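Local coordinates for hypothetical protein (Ruminococcus gnavus, PDB 4QAN) that is of unknown function but binds magnesium and adopts a cystatin-like fold as a divergent member of the NTF2-like superfamily, at residues F228-L241 with Q260-Y272. Numbering follows the deposited sequence.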
loop_
_atom_site.group_PDB
_atom_site.type_symbol
_atom_site.label_atom_id
_atom_site.label_comp_id
_atom_site.label_asym_id
_atom_site.label_seq_id
_atom_site.Cartn_x
_atom_site.Cartn_y
_atom_site.Cartn_z
ATOM N N PHE A 228 -18.810 -5.299 -4.878
ATOM C CA PHE A 228 -17.536 -5.309 -4.157
ATOM C C PHE A 228 -17.057 -6.744 -3.904
ATOM O O PHE A 228 -15.938 -7.108 -4.263
ATOM C CB PHE A 228 -17.725 -4.541 -2.844
ATOM C CG PHE A 228 -16.569 -4.640 -1.871
ATOM C CD1 PHE A 228 -15.392 -3.943 -2.092
ATOM C CD2 PHE A 228 -16.697 -5.365 -0.695
ATOM C CE1 PHE A 228 -14.355 -3.996 -1.174
ATOM C CE2 PHE A 228 -15.659 -5.415 0.224
ATOM C CZ PHE A 228 -14.481 -4.733 -0.027
ATOM N N ILE A 229 -17.929 -7.578 -3.344
ATOM C CA ILE A 229 -17.615 -8.997 -3.156
ATOM C C ILE A 229 -17.409 -9.754 -4.476
ATOM O O ILE A 229 -16.571 -10.639 -4.556
ATOM C CB ILE A 229 -18.673 -9.679 -2.252
ATOM C CG1 ILE A 229 -18.634 -9.045 -0.844
ATOM C CG2 ILE A 229 -18.482 -11.189 -2.194
ATOM C CD1 ILE A 229 -17.287 -9.081 -0.143
ATOM N N TYR A 230 -18.138 -9.394 -5.520
ATOM C CA TYR A 230 -17.947 -10.018 -6.819
ATOM C C TYR A 230 -16.554 -9.694 -7.363
ATOM O O TYR A 230 -15.881 -10.565 -7.926
ATOM C CB TYR A 230 -19.013 -9.553 -7.817
ATOM C CG TYR A 230 -18.844 -10.112 -9.231
ATOM C CD1 TYR A 230 -19.075 -11.457 -9.498
ATOM C CD2 TYR A 230 -18.448 -9.284 -10.298
ATOM C CE1 TYR A 230 -18.922 -11.973 -10.781
ATOM C CE2 TYR A 230 -18.289 -9.784 -11.589
ATOM C CZ TYR A 230 -18.533 -11.125 -11.829
ATOM O OH TYR A 230 -18.392 -11.633 -13.094
ATOM N N ALA A 231 -16.136 -8.442 -7.217
ATOM C CA ALA A 231 -14.769 -8.044 -7.581
ATOM C C ALA A 231 -13.687 -8.897 -6.882
ATOM O O ALA A 231 -12.710 -9.349 -7.504
ATOM C CB ALA A 231 -14.558 -6.572 -7.266
ATOM N N ILE A 232 -13.876 -9.115 -5.589
ATOM C CA ILE A 232 -12.983 -9.964 -4.795
ATOM C C ILE A 232 -12.958 -11.400 -5.335
ATOM O O ILE A 232 -11.878 -11.976 -5.542
ATOM C CB ILE A 232 -13.372 -9.901 -3.296
ATOM C CG1 ILE A 232 -12.956 -8.518 -2.746
ATOM C CG2 ILE A 232 -12.700 -11.016 -2.501
ATOM C CD1 ILE A 232 -13.456 -8.165 -1.360
ATOM N N GLU A 233 -14.141 -11.941 -5.626
ATOM C CA GLU A 233 -14.274 -13.287 -6.189
ATOM C C GLU A 233 -13.524 -13.438 -7.505
ATOM O O GLU A 233 -12.960 -14.505 -7.769
ATOM C CB GLU A 233 -15.746 -13.628 -6.417
ATOM C CG GLU A 233 -16.594 -13.703 -5.150
ATOM C CD GLU A 233 -18.079 -13.708 -5.439
ATOM O OE1 GLU A 233 -18.453 -13.470 -6.602
ATOM O OE2 GLU A 233 -18.881 -13.953 -4.507
ATOM N N LYS A 234 -13.527 -12.379 -8.324
ATOM C CA LYS A 234 -12.935 -12.409 -9.664
ATOM C C LYS A 234 -11.493 -11.907 -9.731
ATOM O O LYS A 234 -10.877 -11.920 -10.802
ATOM C CB LYS A 234 -13.776 -11.569 -10.635
ATOM C CG LYS A 234 -15.255 -11.939 -10.676
ATOM C CD LYS A 234 -15.517 -13.328 -11.213
ATOM C CE LYS A 234 -15.262 -13.376 -12.710
ATOM N NZ LYS A 234 -16.111 -14.400 -13.346
ATOM N N GLY A 235 -10.962 -11.459 -8.602
ATOM C CA GLY A 235 -9.617 -10.928 -8.548
ATOM C C GLY A 235 -9.502 -9.523 -9.117
ATOM O O GLY A 235 -8.423 -9.123 -9.553
ATOM N N ASP A 236 -10.606 -8.775 -9.120
ATOM C CA ASP A 236 -10.617 -7.409 -9.634
ATOM C C ASP A 236 -10.439 -6.429 -8.446
ATOM O O ASP A 236 -11.325 -5.636 -8.140
ATOM C CB ASP A 236 -11.929 -7.121 -10.408
ATOM C CG ASP A 236 -11.940 -7.719 -11.837
ATOM O OD1 ASP A 236 -10.868 -8.103 -12.343
ATOM O OD2 ASP A 236 -13.025 -7.793 -12.469
ATOM N N LEU A 237 -9.293 -6.494 -7.783
ATOM C CA LEU A 237 -9.109 -5.777 -6.534
ATOM C C LEU A 237 -9.015 -4.267 -6.725
ATOM O O LEU A 237 -9.301 -3.496 -5.799
ATOM C CB LEU A 237 -7.927 -6.336 -5.759
ATOM C CG LEU A 237 -8.051 -7.799 -5.292
ATOM C CD1 LEU A 237 -7.018 -8.088 -4.217
ATOM C CD2 LEU A 237 -9.436 -8.154 -4.758
ATOM N N THR A 238 -8.652 -3.835 -7.920
ATOM C CA THR A 238 -8.697 -2.421 -8.224
ATOM C C THR A 238 -10.113 -1.878 -8.233
ATOM O O THR A 238 -10.353 -0.804 -7.719
ATOM C CB THR A 238 -8.031 -2.114 -9.551
ATOM O OG1 THR A 238 -6.720 -2.655 -9.500
ATOM C CG2 THR A 238 -7.930 -0.629 -9.772
ATOM N N ARG A 239 -11.033 -2.634 -8.811
ATOM C CA ARG A 239 -12.435 -2.282 -8.812
ATOM C C ARG A 239 -12.985 -2.345 -7.387
ATOM O O ARG A 239 -13.795 -1.504 -6.963
ATOM C CB ARG A 239 -13.174 -3.234 -9.753
ATOM C CG ARG A 239 -14.617 -2.906 -10.001
ATOM C CD ARG A 239 -15.188 -3.773 -11.132
ATOM N NE ARG A 239 -16.639 -3.916 -11.000
ATOM C CZ ARG A 239 -17.543 -3.031 -11.420
ATOM N NH1 ARG A 239 -17.171 -1.914 -12.053
ATOM N NH2 ARG A 239 -18.837 -3.283 -11.225
ATOM N N ALA A 240 -12.516 -3.324 -6.628
ATOM C CA ALA A 240 -12.857 -3.392 -5.217
ATOM C C ALA A 240 -12.477 -2.096 -4.490
ATOM O O ALA A 240 -13.254 -1.598 -3.656
ATOM C CB ALA A 240 -12.201 -4.586 -4.563
ATOM N N LEU A 241 -11.309 -1.538 -4.808
ATOM C CA LEU A 241 -10.889 -0.296 -4.149
ATOM C C LEU A 241 -11.722 0.890 -4.638
ATOM O O LEU A 241 -12.145 1.718 -3.831
ATOM C CB LEU A 241 -9.420 -0.017 -4.392
ATOM C CG LEU A 241 -8.458 -1.052 -3.816
ATOM C CD1 LEU A 241 -7.077 -0.844 -4.425
ATOM C CD2 LEU A 241 -8.394 -1.013 -2.299
ATOM N N GLN A 260 -6.420 5.543 -0.259
ATOM C CA GLN A 260 -6.493 4.324 -1.069
ATOM C C GLN A 260 -5.628 3.228 -0.449
ATOM O O GLN A 260 -6.047 2.069 -0.349
ATOM C CB GLN A 260 -6.057 4.622 -2.515
ATOM C CG GLN A 260 -5.943 3.413 -3.432
ATOM C CD GLN A 260 -5.584 3.786 -4.865
ATOM O OE1 GLN A 260 -6.454 4.066 -5.679
ATOM N NE2 GLN A 260 -4.301 3.775 -5.181
ATOM N N GLY A 261 -4.422 3.616 -0.038
ATOM C CA GLY A 261 -3.540 2.781 0.774
ATOM C C GLY A 261 -4.193 2.243 2.030
ATOM O O GLY A 261 -4.057 1.068 2.324
ATOM N N GLU A 262 -4.896 3.095 2.765
ATOM C CA GLU A 262 -5.619 2.674 3.984
ATOM C C GLU A 262 -6.749 1.690 3.676
ATOM O O GLU A 262 -6.959 0.714 4.400
ATOM C CB GLU A 262 -6.260 3.875 4.708
ATOM C CG GLU A 262 -5.310 4.841 5.371
ATOM C CD GLU A 262 -4.742 4.313 6.681
ATOM O OE1 GLU A 262 -4.940 3.114 6.999
ATOM O OE2 GLU A 262 -4.088 5.107 7.396
ATOM N N TYR A 263 -7.515 1.963 2.628
ATOM C CA TYR A 263 -8.646 1.080 2.348
ATOM C C TYR A 263 -8.121 -0.288 1.903
ATOM O O TYR A 263 -8.668 -1.315 2.291
ATOM C CB TYR A 263 -9.620 1.678 1.332
ATOM C CG TYR A 263 -10.890 0.861 1.199
ATOM C CD1 TYR A 263 -11.882 0.916 2.179
ATOM C CD2 TYR A 263 -11.094 0.018 0.102
ATOM C CE1 TYR A 263 -13.039 0.163 2.074
ATOM C CE2 TYR A 263 -12.253 -0.734 -0.022
ATOM C CZ TYR A 263 -13.223 -0.661 0.971
ATOM O OH TYR A 263 -14.387 -1.388 0.862
ATOM N N ALA A 264 -7.045 -0.283 1.117
ATOM C CA ALA A 264 -6.374 -1.504 0.728
ATOM C C ALA A 264 -5.979 -2.339 1.954
ATOM O O ALA A 264 -6.116 -3.573 1.959
ATOM C CB ALA A 264 -5.150 -1.197 -0.111
ATOM N N LYS A 265 -5.453 -1.658 2.960
ATOM C CA LYS A 265 -5.113 -2.300 4.201
ATOM C C LYS A 265 -6.319 -2.927 4.879
ATOM O O LYS A 265 -6.200 -4.049 5.388
ATOM C CB LYS A 265 -4.446 -1.321 5.157
ATOM C CG LYS A 265 -3.815 -2.044 6.323
ATOM C CD LYS A 265 -3.061 -1.128 7.249
ATOM C CE LYS A 265 -2.452 -1.968 8.359
ATOM N NZ LYS A 265 -1.790 -1.114 9.356
ATOM N N GLU A 266 -7.448 -2.205 4.911
ATOM C CA GLU A 266 -8.705 -2.713 5.523
ATOM C C GLU A 266 -9.240 -3.916 4.760
ATOM O O GLU A 266 -9.779 -4.862 5.355
ATOM C CB GLU A 266 -9.854 -1.680 5.486
ATOM C CG GLU A 266 -9.784 -0.455 6.386
ATOM C CD GLU A 266 -10.956 0.537 6.132
ATOM O OE1 GLU A 266 -12.186 0.194 6.270
ATOM O OE2 GLU A 266 -10.638 1.705 5.796
ATOM N N LEU A 267 -9.139 -3.846 3.439
ATOM C CA LEU A 267 -9.584 -4.920 2.564
ATOM C C LEU A 267 -8.722 -6.163 2.804
ATOM O O LEU A 267 -9.245 -7.238 3.151
ATOM C CB LEU A 267 -9.540 -4.457 1.102
ATOM C CG LEU A 267 -9.805 -5.456 -0.034
ATOM C CD1 LEU A 267 -10.941 -6.404 0.291
ATOM C CD2 LEU A 267 -10.089 -4.734 -1.348
ATOM N N LYS A 268 -7.410 -6.000 2.677
ATOM C CA LYS A 268 -6.445 -7.043 3.050
ATOM C C LYS A 268 -6.766 -7.680 4.390
ATOM O O LYS A 268 -6.735 -8.905 4.558
ATOM C CB LYS A 268 -5.039 -6.458 3.129
ATOM C CG LYS A 268 -3.968 -7.490 3.472
ATOM C CD LYS A 268 -2.618 -6.873 3.764
ATOM C CE LYS A 268 -2.635 -6.064 5.043
ATOM N NZ LYS A 268 -1.392 -5.255 5.157
ATOM N N THR A 269 -7.097 -6.828 5.344
ATOM C CA THR A 269 -7.350 -7.266 6.675
ATOM C C THR A 269 -8.587 -8.168 6.701
ATOM O O THR A 269 -8.607 -9.189 7.391
ATOM C CB THR A 269 -7.460 -6.045 7.600
ATOM O OG1 THR A 269 -6.190 -5.377 7.616
ATOM C CG2 THR A 269 -7.844 -6.457 9.011
HETATM N N MSE A 270 -9.592 -7.797 5.918
HETATM C CA MSE A 270 -10.819 -8.571 5.797
HETATM C C MSE A 270 -10.510 -9.920 5.179
HETATM O O MSE A 270 -10.921 -10.946 5.701
HETATM C CB MSE A 270 -11.859 -7.786 4.992
HETATM C CG MSE A 270 -13.121 -8.637 4.863
HETATM SE SE MSE A 270 -14.566 -7.785 3.855
HETATM C CE MSE A 270 -13.921 -8.217 2.043
ATOM N N LEU A 271 -9.774 -9.939 4.076
ATOM C CA LEU A 271 -9.404 -11.202 3.448
ATOM C C LEU A 271 -8.608 -12.091 4.413
ATOM O O LEU A 271 -8.825 -13.313 4.455
ATOM C CB LEU A 271 -8.596 -10.967 2.167
ATOM C CG LEU A 271 -9.234 -10.066 1.110
ATOM C CD1 LEU A 271 -8.268 -9.861 -0.032
ATOM C CD2 LEU A 271 -10.559 -10.621 0.606
ATOM N N TYR A 272 -7.701 -11.491 5.194
ATOM C CA TYR A 272 -6.903 -12.262 6.150
ATOM C C TYR A 272 -7.833 -12.864 7.199
ATOM O O TYR A 272 -7.589 -13.967 7.702
ATOM C CB TYR A 272 -5.826 -11.390 6.808
ATOM C CG TYR A 272 -4.594 -11.082 5.949
ATOM C CD1 TYR A 272 -4.548 -11.373 4.576
ATOM C CD2 TYR A 272 -3.477 -10.499 6.522
ATOM C CE1 TYR A 272 -3.421 -11.082 3.830
ATOM C CE2 TYR A 272 -2.356 -10.188 5.775
ATOM C CZ TYR A 272 -2.331 -10.483 4.439
ATOM O OH TYR A 272 -1.203 -10.183 3.727
#
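The rings of Phe-228 and Tyr-263 approach from opposite directions, and the phenylalanine meets the tyrosine near the plane of the latter, at its edge, with CE1 of Phe-228 3.3 Å from OH of Tyr-263. One face of the Phe-228 ring carries CD1 of Ile-232 from the next helical turn, displaced toward the rim, while the carbonyl oxygen of Ala-240 lies in the ring plane at its edge. The tyrosine edge also receives Leu-241, whose CD2 lies 3.8 Å from CD2 of Tyr-263.

Beyond the rings the packing becomes knobs-into-holes. Leu-267, its CG anti to the backbone N, divides its branches between the two helices of 228-241: CD1 slides past Ile-232, the two CD1 methyls 3.5 Å apart, and CD2 rests on CB of Ala-240. In return Leu-241 sends CD2 between Gln-260, Tyr-263, Ala-264 and Leu-267, 3.7 Å from CA of Ala-264. Selenomethionine Met-270 bends at its last torsion (chi3 82°), bringing CE within 3.4 Å of CD1 of Ile-232, a tight methyl contact, and beside CE2 of Phe-228. One residue further along the helix, CD2 of Leu-271 meets CG2 of Ile-232.

Helix 254-275 thus packs against two successive helices, whose short segments run at 70° and 115° to it; a Schellman motif with Gly-235 at positive phi lies between the two. Ile-351 of strand 349-353 touches both aromatic rings, joining this helical layer to the mixed sheet to which that strand belongs.

The chemistry is almost wholly apolar, so the contact depends on how closely methyls and rings fit together. A polar atom enclosed with them is OH of Tyr-263, buried against Phe-228 and without a hydrogen-bonding partner in the model, a cost presumably repaid by the surrounding hydrophobic burial.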